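Side-chain contacts in GphF Dehydratase 1 (Archangium violaceum, PDB 6MBF), which probably dehydrates a polyketide intermediate and rearranges its double bond within the gephyronic acid polyketide synthase: residues L95-R98 / R103-I106; R24-T29 / L59-R64; L85-R88 / P92-L95. All coordinates share one frame; numbering follows the deposited sequence. Where two conformers were deposited one is given.

Contact 1 of 3, residues L95-R98 / R103-I106; sequences LRLR and RFEI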
ATOM      1  N   LEU A  95       9.778  13.135  -5.309  1.00 19.14           N
ATOM      2  CA  LEU A  95       9.227  12.545  -4.095  1.00 20.77           C
ATOM      3  C   LEU A  95      10.183  12.790  -2.940  1.00 22.21           C
ATOM      4  O   LEU A  95      11.404  12.746  -3.117  1.00 24.94           O
ATOM      5  CB  LEU A  95       9.009  11.042  -4.234  1.00 33.69           C
ATOM      6  CG  LEU A  95       7.749  10.493  -4.885  1.00 28.33           C
ATOM      7  CD1 LEU A  95       7.667   9.012  -4.566  1.00 16.94           C
ATOM      8  CD2 LEU A  95       6.513  11.222  -4.398  1.00 27.73           C
ATOM      9  N   ARG A  96       9.627  13.024  -1.754  1.00 18.54           N
ATOM     10  CA  ARG A  96      10.438  13.324  -0.583  1.00 19.12           C
ATOM     11  C   ARG A  96       9.808  12.683   0.639  1.00 20.40           C
ATOM     12  O   ARG A  96       8.608  12.837   0.864  1.00 19.68           O
ATOM     13  CB  ARG A  96      10.559  14.838  -0.374  1.00 19.60           C
ATOM     14  CG  ARG A  96      11.363  15.266   0.847  1.00 24.34           C
ATOM     15  CD  ARG A  96      11.326  16.786   1.019  1.00 23.80           C
ATOM     16  NE  ARG A  96      10.036  17.247   1.531  1.00 19.90           N
ATOM     17  CZ  ARG A  96       9.641  18.518   1.555  1.00 22.93           C
ATOM     18  NH1 ARG A  96      10.436  19.477   1.089  1.00 28.99           N
ATOM     19  NH2 ARG A  96       8.452  18.832   2.039  1.00 22.91           N
ATOM     20  N   LEU A  97      10.610  11.958   1.414  1.00 18.73           N
ATOM     21  CA  LEU A  97      10.212  11.523   2.746  1.00 14.94           C
ATOM     22  C   LEU A  97      11.144  12.202   3.736  1.00 17.12           C
ATOM     23  O   LEU A  97      12.366  12.044   3.650  1.00 20.08           O
ATOM     24  CB  LEU A  97      10.270  10.000   2.893  1.00 20.62           C
ATOM     25  CG  LEU A  97       9.755   9.433   4.228  1.00 15.71           C
ATOM     26  CD1 LEU A  97       9.210   8.005   4.035  1.00 16.90           C
ATOM     27  CD2 LEU A  97      10.820   9.431   5.347  1.00 15.49           C
ATOM     28  N   ARG A  98      10.569  12.951   4.665  1.00 18.00           N
ATOM     29  CA  ARG A  98      11.335  13.597   5.716  1.00 17.62           C
ATOM     30  C   ARG A  98      10.892  13.039   7.060  1.00 23.77           C
ATOM     31  O   ARG A  98       9.734  12.652   7.242  1.00 19.97           O
ATOM     32  CB  ARG A  98      11.172  15.123   5.673  1.00 17.62           C
ATOM     33  CG  ARG A  98       9.805  15.635   6.055  1.00 25.50           C
ATOM     34  CD  ARG A  98       9.691  17.135   5.799  1.00 24.70           C
ATOM     35  NE  ARG A  98       8.467  17.690   6.374  1.00 29.95           N
ATOM     36  CZ  ARG A  98       8.029  18.918   6.120  1.00 42.41           C
ATOM     37  NH1 ARG A  98       8.716  19.701   5.302  1.00 30.06           N
ATOM     38  NH2 ARG A  98       6.908  19.360   6.676  1.00 47.02           N
ATOM     39  N   ARG A 103       8.522  10.402  13.516  0.51 17.01           N
ATOM     40  CA  ARG A 103       7.452  10.843  12.624  0.51 19.09           C
ATOM     41  C   ARG A 103       7.975  11.138  11.219  0.51 20.28           C
ATOM     42  O   ARG A 103       9.036  11.747  11.054  0.51 21.67           O
ATOM     43  CB  ARG A 103       6.765  12.092  13.181  0.51 26.96           C
ATOM     44  CG  ARG A 103       6.449  12.027  14.666  0.51 30.06           C
ATOM     45  CD  ARG A 103       5.811  13.325  15.137  0.51 34.05           C
ATOM     46  NE  ARG A 103       6.224  14.453  14.305  0.51 31.88           N
ATOM     47  CZ  ARG A 103       7.312  15.186  14.519  0.51 37.56           C
ATOM     48  NH1 ARG A 103       8.104  14.921  15.550  0.51 34.34           N
ATOM     49  NH2 ARG A 103       7.604  16.188  13.703  0.51 38.71           N
ATOM     50  N   PHE A 104       7.206  10.730  10.206  1.00 17.40           N
ATOM     51  CA  PHE A 104       7.585  10.910   8.813  1.00 21.47           C
ATOM     52  C   PHE A 104       6.488  11.663   8.070  1.00 19.77           C
ATOM     53  O   PHE A 104       5.317  11.676   8.471  1.00 16.60           O
ATOM     54  CB  PHE A 104       7.883   9.575   8.110  1.00 20.56           C
ATOM     55  CG  PHE A 104       6.652   8.778   7.771  1.00 21.76           C
ATOM     56  CD1 PHE A 104       6.016   8.939   6.545  1.00 18.10           C
ATOM     57  CD2 PHE A 104       6.135   7.860   8.672  1.00 18.39           C
ATOM     58  CE1 PHE A 104       4.882   8.210   6.235  1.00 19.34           C
ATOM     59  CE2 PHE A 104       5.002   7.126   8.367  1.00 17.07           C
ATOM     60  CZ  PHE A 104       4.371   7.307   7.148  1.00 18.89           C
ATOM     61  N   GLU A 105       6.900  12.314   6.985  1.00 15.31           N
ATOM     62  CA  GLU A 105       5.991  12.957   6.049  1.00 16.90           C
ATOM     63  C   GLU A 105       6.467  12.686   4.631  1.00 17.36           C
ATOM     64  O   GLU A 105       7.672  12.671   4.361  1.00 18.59           O
ATOM     65  CB  GLU A 105       5.911  14.473   6.256  1.00 17.57           C
ATOM     66  CG  GLU A 105       5.398  14.932   7.596  1.00 21.14           C
ATOM     67  CD  GLU A 105       5.300  16.444   7.642  1.00 32.51           C
ATOM     68  OE1 GLU A 105       6.296  17.091   8.016  1.00 37.58           O
ATOM     69  OE2 GLU A 105       4.238  16.981   7.261  1.00 30.71           O
ATOM     70  N   ILE A 106       5.518  12.492   3.722  1.00 18.15           N
ATOM     71  CA  ILE A 106       5.811  12.261   2.316  1.00 15.34           C
ATOM     72  C   ILE A 106       5.165  13.373   1.503  1.00 17.55           C
ATOM     73  O   ILE A 106       3.957  13.621   1.630  1.00 18.53           O
ATOM     74  CB  ILE A 106       5.329  10.871   1.863  1.00 17.20           C
ATOM     75  CG1 ILE A 106       6.060   9.789   2.670  1.00 15.28           C
ATOM     76  CG2 ILE A 106       5.529  10.693   0.357  1.00 18.26           C
ATOM     77  CD1 ILE A 106       5.660   8.347   2.283  1.00 17.83           C
TER
HETATM   78  O   HOH W   1       8.375  15.298   2.967  1.00 21.82           O
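R98 brings the edge of its guanidinium to E105, and the two planes stand 58° apart, so the salt bridge is not a flat fork. NE at 2.8 Å and NH2 at 2.7 Å both donate to the single oxygen E105 OE1, which lies in the guanidinium plane but is met from one face of the carboxylate. E105 OE2 forms a second salt bridge, to R122, so the two oxygens of the carboxylate serve different arginines. At the edge of the R96 guanidinium a water, 2.9 Å from R96 NE, passes a bond on to E105 O; R96 also pairs with E117 and lies by W120 in a cation-pi contact. Beneath these side chains R98 and E105 form an antiparallel hydrogen-bonded pair, with R98 N to E105 O at 2.9 Å. L97 faces I106 as a non-hydrogen-bonded pair on the opposite face of the sheet. There L97 CG lies anti to the backbone N (chi1 -175°), and CD1 meets I106 CG1 at 3.9 Å while CD2 reaches F104 CB at 4.0 Å. This apolar face of the hairpin rests on helix 52-65, through A61, M57 and A58, while strands 23-30 and 121-131 flank the pair.

Contact 2 of 3, residues R24-T29 / L59-R64; sequences RCFTGT and LAAASR
F26, A61 and R64 meet where strand 23-30 packs on helix 52-65, the interface between curved sheet and central helix that gives the hot-dog fold its name. The contact is small, with 116 Å² buried in all and the nearest CA atoms, those of F26 and A61, 8.3 Å apart, so the phenylalanine ring spans most of the gap. F26 points its CB at the helix, and the outer half of the ring does the touching. CE2 lies 4.2 Å from A61 CB, and CZ lies 4.1 Å from R64 CB, one turn further along the same helical side. Next to CZ, ring atom CE1 is 4.1 Å from R64 CD. R64 thus contributes its aliphatic stem, crossing the ring at a slant. Its guanidinium is turned 79° from the ring plane, which rules out a parallel stack on F26. In a hot-dog domain the helix runs through the wrap of the sheet, and here A61 also touches L97 on the next strand, 93-100, while L65 adds a further contact to F26. The chain of R64 is extended from CG to NE, then turns at chi4 (76°), and NH1 folds back on its own helix to donate to A60 O at 3.1 Å with an N-H...O angle of 157°. That oxygen also takes the backbone bond from R64 N, the two donors arriving from opposite faces of the carbonyl plane. NH1 also forms a salt bridge to E197 OE1. An alanine here would keep CB near CZ, but is likely to uncover the ring at CE1 and leave E197 without this charged mate.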
ATOM      1  N   ARG A  24      16.000  13.965   9.117  1.00 20.63           N
ATOM      2  CA  ARG A  24      16.440  13.065   8.064  1.00 18.17           C
ATOM      3  C   ARG A  24      15.586  13.265   6.824  1.00 16.65           C
ATOM      4  O   ARG A  24      14.411  13.632   6.914  1.00 20.23           O
ATOM      5  CB  ARG A  24      16.337  11.608   8.521  1.00 22.85           C
ATOM      6  CG  ARG A  24      16.787  11.363   9.956  1.00 33.46           C
ATOM      7  CD  ARG A  24      18.295  11.384  10.075  1.00 42.55           C
ATOM      8  NE  ARG A  24      18.767  10.615  11.227  1.00 46.31           N
ATOM      9  CZ  ARG A  24      19.163  11.149  12.379  1.00 56.07           C
ATOM     10  NH1 ARG A  24      19.153  12.465  12.541  1.00 50.18           N
ATOM     11  NH2 ARG A  24      19.580  10.367  13.368  1.00 54.42           N
ATOM     12  N   CYS A  25      16.166  12.981   5.660  1.00 17.98           N
ATOM     13  CA  CYS A  25      15.446  13.234   4.420  1.00 19.42           C
ATOM     14  C   CYS A  25      15.914  12.295   3.320  1.00 22.84           C
ATOM     15  O   CYS A  25      17.118  12.080   3.138  1.00 20.66           O
ATOM     16  CB  CYS A  25      15.611  14.690   3.980  1.00 19.54           C
ATOM     17  SG  CYS A  25      14.668  15.134   2.482  1.00 26.15           S
ATOM     18  N   PHE A  26      14.946  11.737   2.593  1.00 18.39           N
ATOM     19  CA  PHE A  26      15.189  11.000   1.364  1.00 18.02           C
ATOM     20  C   PHE A  26      14.531  11.752   0.213  1.00 18.65           C
ATOM     21  O   PHE A  26      13.476  12.374   0.385  1.00 20.27           O
ATOM     22  CB  PHE A  26      14.612   9.566   1.412  1.00 18.34           C
ATOM     23  CG  PHE A  26      15.186   8.693   2.504  1.00 20.99           C
ATOM     24  CD1 PHE A  26      16.238   7.826   2.242  1.00 22.35           C
ATOM     25  CD2 PHE A  26      14.646   8.716   3.782  1.00 22.43           C
ATOM     26  CE1 PHE A  26      16.757   7.016   3.249  1.00 21.25           C
ATOM     27  CE2 PHE A  26      15.162   7.911   4.792  1.00 26.01           C
ATOM     28  CZ  PHE A  26      16.217   7.058   4.518  1.00 23.66           C
ATOM     29  N   THR A  27      15.136  11.686  -0.965  1.00 18.32           N
ATOM     30  CA  THR A  27      14.478  12.276  -2.122  1.00 17.94           C
ATOM     31  C   THR A  27      14.793  11.471  -3.371  1.00 25.14           C
ATOM     32  O   THR A  27      15.860  10.861  -3.497  1.00 24.14           O
ATOM     33  CB  THR A  27      14.879  13.744  -2.319  1.00 23.95           C
ATOM     34  OG1 THR A  27      14.009  14.346  -3.285  1.00 39.31           O
ATOM     35  CG2 THR A  27      16.313  13.838  -2.809  1.00 24.18           C
ATOM     36  N   GLY A  28      13.844  11.477  -4.300  1.00 22.59           N
ATOM     37  CA  GLY A  28      14.037  10.807  -5.567  1.00 27.81           C
ATOM     38  C   GLY A  28      13.059  11.371  -6.570  1.00 24.89           C
ATOM     39  O   GLY A  28      12.313  12.311  -6.284  1.00 25.61           O
ATOM     40  N   THR A  29      13.083  10.784  -7.760  1.00 18.61           N
ATOM     41  CA  THR A  29      12.174  11.131  -8.836  1.00 20.93           C
ATOM     42  C   THR A  29      11.457   9.874  -9.299  1.00 17.00           C
ATOM     43  O   THR A  29      12.081   8.822  -9.464  1.00 24.44           O
ATOM     44  CB  THR A  29      12.929  11.770 -10.009  1.00 26.84           C
ATOM     45  OG1 THR A  29      13.528  13.000  -9.578  1.00 33.59           O
ATOM     46  CG2 THR A  29      11.991  12.046 -11.164  1.00 25.22           C
ATOM     47  N   LEU A  59       8.005   1.937   5.466  1.00 14.64           N
ATOM     48  CA  LEU A  59       8.714   0.737   5.909  1.00 14.31           C
ATOM     49  C   LEU A  59      10.180   0.794   5.512  1.00 18.56           C
ATOM     50  O   LEU A  59      11.064   0.427   6.298  1.00 14.98           O
ATOM     51  CB  LEU A  59       8.064  -0.515   5.316  1.00 12.75           C
ATOM     52  CG  LEU A  59       6.662  -0.866   5.790  1.00 11.88           C
ATOM     53  CD1 LEU A  59       6.035  -1.813   4.785  1.00 13.38           C
ATOM     54  CD2 LEU A  59       6.705  -1.495   7.197  1.00 16.18           C
ATOM     55  N   ALA A  60      10.451   1.260   4.293  1.00 14.47           N
ATOM     56  CA  ALA A  60      11.818   1.368   3.809  1.00 13.79           C
ATOM     57  C   ALA A  60      12.594   2.403   4.610  1.00 15.66           C
ATOM     58  O   ALA A  60      13.768   2.187   4.932  1.00 16.58           O
ATOM     59  CB  ALA A  60      11.812   1.708   2.316  1.00 16.87           C
ATOM     60  N   ALA A  61      11.944   3.517   4.961  1.00 15.22           N
ATOM     61  CA  ALA A  61      12.586   4.511   5.815  1.00 19.71           C
ATOM     62  C   ALA A  61      12.851   3.947   7.202  1.00 19.77           C
ATOM     63  O   ALA A  61      13.913   4.190   7.783  1.00 18.50           O
ATOM     64  CB  ALA A  61      11.725   5.771   5.911  1.00 15.94           C
ATOM     65  N   ALA A  62      11.892   3.192   7.751  1.00 15.72           N
ATOM     66  CA  ALA A  62      12.113   2.559   9.049  1.00 19.52           C
ATOM     67  C   ALA A  62      13.341   1.661   9.012  1.00 17.73           C
ATOM     68  O   ALA A  62      14.146   1.650   9.954  1.00 18.06           O
ATOM     69  CB  ALA A  62      10.882   1.755   9.460  1.00 17.70           C
ATOM     70  N   SER A  63      13.504   0.904   7.923  1.00 15.59           N
ATOM     71  CA  SER A  63      14.624  -0.025   7.838  1.00 17.74           C
ATOM     72  C   SER A  63      15.954   0.715   7.799  1.00 19.92           C
ATOM     73  O   SER A  63      16.937   0.273   8.407  1.00 21.61           O
ATOM     74  CB  SER A  63      14.478  -0.912   6.607  1.00 20.94           C
ATOM     75  OG  SER A  63      15.535  -1.859   6.546  1.00 22.92           O
ATOM     76  N   ARG A  64      16.002   1.842   7.098  1.00 17.01           N
ATOM     77  CA  ARG A  64      17.262   2.542   6.879  1.00 17.64           C
ATOM     78  C   ARG A  64      17.598   3.536   7.981  1.00 25.96           C
ATOM     79  O   ARG A  64      18.783   3.791   8.225  1.00 27.50           O
ATOM     80  CB  ARG A  64      17.230   3.256   5.524  1.00 17.21           C
ATOM     81  CG  ARG A  64      17.203   2.288   4.358  1.00 16.22           C
ATOM     82  CD  ARG A  64      16.524   2.875   3.112  1.00 22.20           C
ATOM     83  NE  ARG A  64      16.652   1.975   1.968  1.00 22.39           N
ATOM     84  CZ  ARG A  64      15.935   0.868   1.798  1.00 21.54           C
ATOM     85  NH1 ARG A  64      15.023   0.511   2.696  1.00 18.48           N
ATOM     86  NH2 ARG A  64      16.131   0.109   0.727  1.00 22.63           N
TER

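Contact 3 of 3, residues L85-R88 / P92-L95; sequences LVLR and PARL
Two short antiparallel segments, joined by a turn of three residues, face each other here through apolar side chains alone, and L85, L87, A93 and L95 make the contact. Close as they are in sequence, they are not paired strands: no hydrogen bond crosses between them, and the nearest CA atoms, of L87 and A93, are 7.5 Å apart. Each instead bonds to another partner. L85 and L87 pair through the backbone with V49 and I47, whereas A93 and L95 pair with V30 and G28 of strand 23-30.

The gap is filled in two places. Nearer the turn, one methyl of L87, CD2, comes within 3.9 Å of A93 CB, a methyl that points at the other segment. Further in, L85 and L95 lean together across a wider space, their CA atoms 10.1 Å apart. L85 extends toward its partner with CG anti to the backbone N (chi1 174°), and its CD2 meets L95 CD2 at 3.7 Å, a methyl-to-methyl contact between side chains that cross at a slant. Both leucines also touch S108 of strand 103-109, and the helix 52-65 lies against them, through Y54 at L85 and M57 at L95. The 125 Å² buried between the segments is therefore one portion of a larger apolar cluster.

The arrangement is that of a sheet-to-sheet junction in a hot-dog domain: the chain leaves the small sheet of strands 42-43, 46-48 and 86-87, turns sharply, and enters strand 93-100 of the sheet that wraps the helix.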
ATOM      1  N   LEU A  85      -1.693  11.788  -5.039  1.00 15.66           N
ATOM      2  CA  LEU A  85      -0.645  12.201  -5.959  1.00 14.79           C
ATOM      3  C   LEU A  85      -1.101  11.807  -7.362  1.00 16.26           C
ATOM      4  O   LEU A  85      -1.161  10.618  -7.701  1.00 16.65           O
ATOM      5  CB  LEU A  85       0.698  11.569  -5.594  1.00 17.10           C
ATOM      6  CG  LEU A  85       1.851  11.806  -6.580  1.00 21.23           C
ATOM      7  CD1 LEU A  85       1.954  13.275  -6.942  1.00 24.83           C
ATOM      8  CD2 LEU A  85       3.170  11.304  -5.996  1.00 23.62           C
ATOM      9  N   VAL A  86      -1.459  12.801  -8.154  1.00 16.63           N
ATOM     10  CA  VAL A  86      -1.857  12.577  -9.536  1.00 15.35           C
ATOM     11  C   VAL A  86      -0.632  12.781 -10.405  1.00 15.01           C
ATOM     12  O   VAL A  86       0.029  13.825 -10.321  1.00 20.95           O
ATOM     13  CB  VAL A  86      -2.987  13.533  -9.946  1.00 19.11           C
ATOM     14  CG1 VAL A  86      -3.346  13.324 -11.406  1.00 20.41           C
ATOM     15  CG2 VAL A  86      -4.204  13.354  -9.041  1.00 21.70           C
ATOM     16  N   LEU A  87      -0.315  11.781 -11.221  1.00 15.14           N
ATOM     17  CA  LEU A  87       0.759  11.866 -12.197  1.00 12.00           C
ATOM     18  C   LEU A  87       0.174  12.135 -13.575  1.00 15.69           C
ATOM     19  O   LEU A  87      -0.854  11.560 -13.945  1.00 19.74           O
ATOM     20  CB  LEU A  87       1.569  10.565 -12.242  1.00 16.00           C
ATOM     21  CG  LEU A  87       2.273  10.151 -10.946  1.00 17.32           C
ATOM     22  CD1 LEU A  87       2.857   8.754 -11.130  1.00 18.90           C
ATOM     23  CD2 LEU A  87       3.355  11.166 -10.540  1.00 17.22           C
ATOM     24  N   ARG A  88       0.827  13.004 -14.339  1.00 16.91           N
ATOM     25  CA  ARG A  88       0.569  13.060 -15.772  1.00 14.11           C
ATOM     26  C   ARG A  88       1.522  12.096 -16.467  1.00 15.09           C
ATOM     27  O   ARG A  88       2.725  12.097 -16.185  1.00 17.36           O
ATOM     28  CB  ARG A  88       0.748  14.473 -16.328  1.00 15.09           C
ATOM     29  CG  ARG A  88       0.125  15.564 -15.495  1.00 16.77           C
ATOM     30  CD  ARG A  88      -1.382  15.430 -15.329  1.00 23.60           C
ATOM     31  NE  ARG A  88      -1.899  16.554 -14.539  1.00 21.83           N
ATOM     32  CZ  ARG A  88      -3.126  16.612 -14.027  1.00 23.05           C
ATOM     33  NH1 ARG A  88      -3.978  15.615 -14.216  1.00 22.36           N
ATOM     34  NH2 ARG A  88      -3.500  17.668 -13.312  1.00 30.64           N
ATOM     35  N   PRO A  92       7.876  13.449 -14.904  1.00 19.20           N
ATOM     36  CA  PRO A  92       8.458  13.108 -13.600  1.00 21.34           C
ATOM     37  C   PRO A  92       7.921  13.977 -12.471  1.00 20.16           C
ATOM     38  O   PRO A  92       7.528  15.134 -12.658  1.00 20.05           O
ATOM     39  CB  PRO A  92       9.958  13.346 -13.811  1.00 28.21           C
ATOM     40  CG  PRO A  92      10.011  14.375 -14.905  1.00 30.34           C
ATOM     41  CD  PRO A  92       8.868  14.024 -15.825  1.00 22.09           C
ATOM     42  N   ALA A  93       7.912  13.390 -11.277  1.00 17.62           N
ATOM     43  CA  ALA A  93       7.575  14.081 -10.043  1.00 16.85           C
ATOM     44  C   ALA A  93       8.658  13.805  -9.015  1.00 19.37           C
ATOM     45  O   ALA A  93       9.115  12.666  -8.876  1.00 19.43           O
ATOM     46  CB  ALA A  93       6.219  13.625  -9.491  1.00 23.85           C
ATOM     47  N   ARG A  94       9.068  14.849  -8.303  1.00 18.00           N
ATOM     48  CA  ARG A  94       9.965  14.693  -7.164  1.00 22.52           C
ATOM     49  C   ARG A  94       9.195  14.127  -5.977  1.00 20.53           C
ATOM     50  O   ARG A  94       8.091  14.583  -5.679  1.00 21.85           O
ATOM     51  CB  ARG A  94      10.581  16.036  -6.776  1.00 22.34           C
ATOM     52  CG  ARG A  94      11.379  16.717  -7.873  1.00 42.72           C
ATOM     53  CD  ARG A  94      12.512  15.839  -8.376  1.00 51.50           C
ATOM     54  NE  ARG A  94      13.306  15.297  -7.279  1.00 52.09           N
ATOM     55  CZ  ARG A  94      14.335  15.924  -6.719  1.00 57.80           C
ATOM     56  NH1 ARG A  94      14.699  17.124  -7.150  1.00 45.89           N
ATOM     57  NH2 ARG A  94      14.998  15.349  -5.724  1.00 60.65           N
ATOM     58  N   LEU A  95       9.778  13.135  -5.309  1.00 19.14           N
ATOM     59  CA  LEU A  95       9.227  12.545  -4.095  1.00 20.77           C
ATOM     60  C   LEU A  95      10.183  12.790  -2.940  1.00 22.21           C
ATOM     61  O   LEU A  95      11.404  12.746  -3.117  1.00 24.94           O
ATOM     62  CB  LEU A  95       9.009  11.042  -4.234  1.00 33.69           C
ATOM     63  CG  LEU A  95       7.749  10.493  -4.885  1.00 28.33           C
ATOM     64  CD1 LEU A  95       7.667   9.012  -4.566  1.00 16.94           C
ATOM     65  CD2 LEU A  95       6.513  11.222  -4.398  1.00 27.73           C
TER

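Following the chain from the N terminus, contact 2 closes first: strand 24-29 is met by helix segment 59-64 after 29 intervening residues, the longest of the three closures. Contact 3 comes next, across the three-residue turn between 85-88 and 92-95. Contact 1 follows on the same strand, sharing L95 with contact 3, and closes the hairpin to 103-106 after four residues. The closures run in series, with none nested and none crossed. Strand 93-100 is the common element: it bonds to strand 23-30 at F26 N to L97 O, 2.8 Å. Together the contacts tie the helix, the small three-stranded sheet and the wrapping strands of one hot-dog unit.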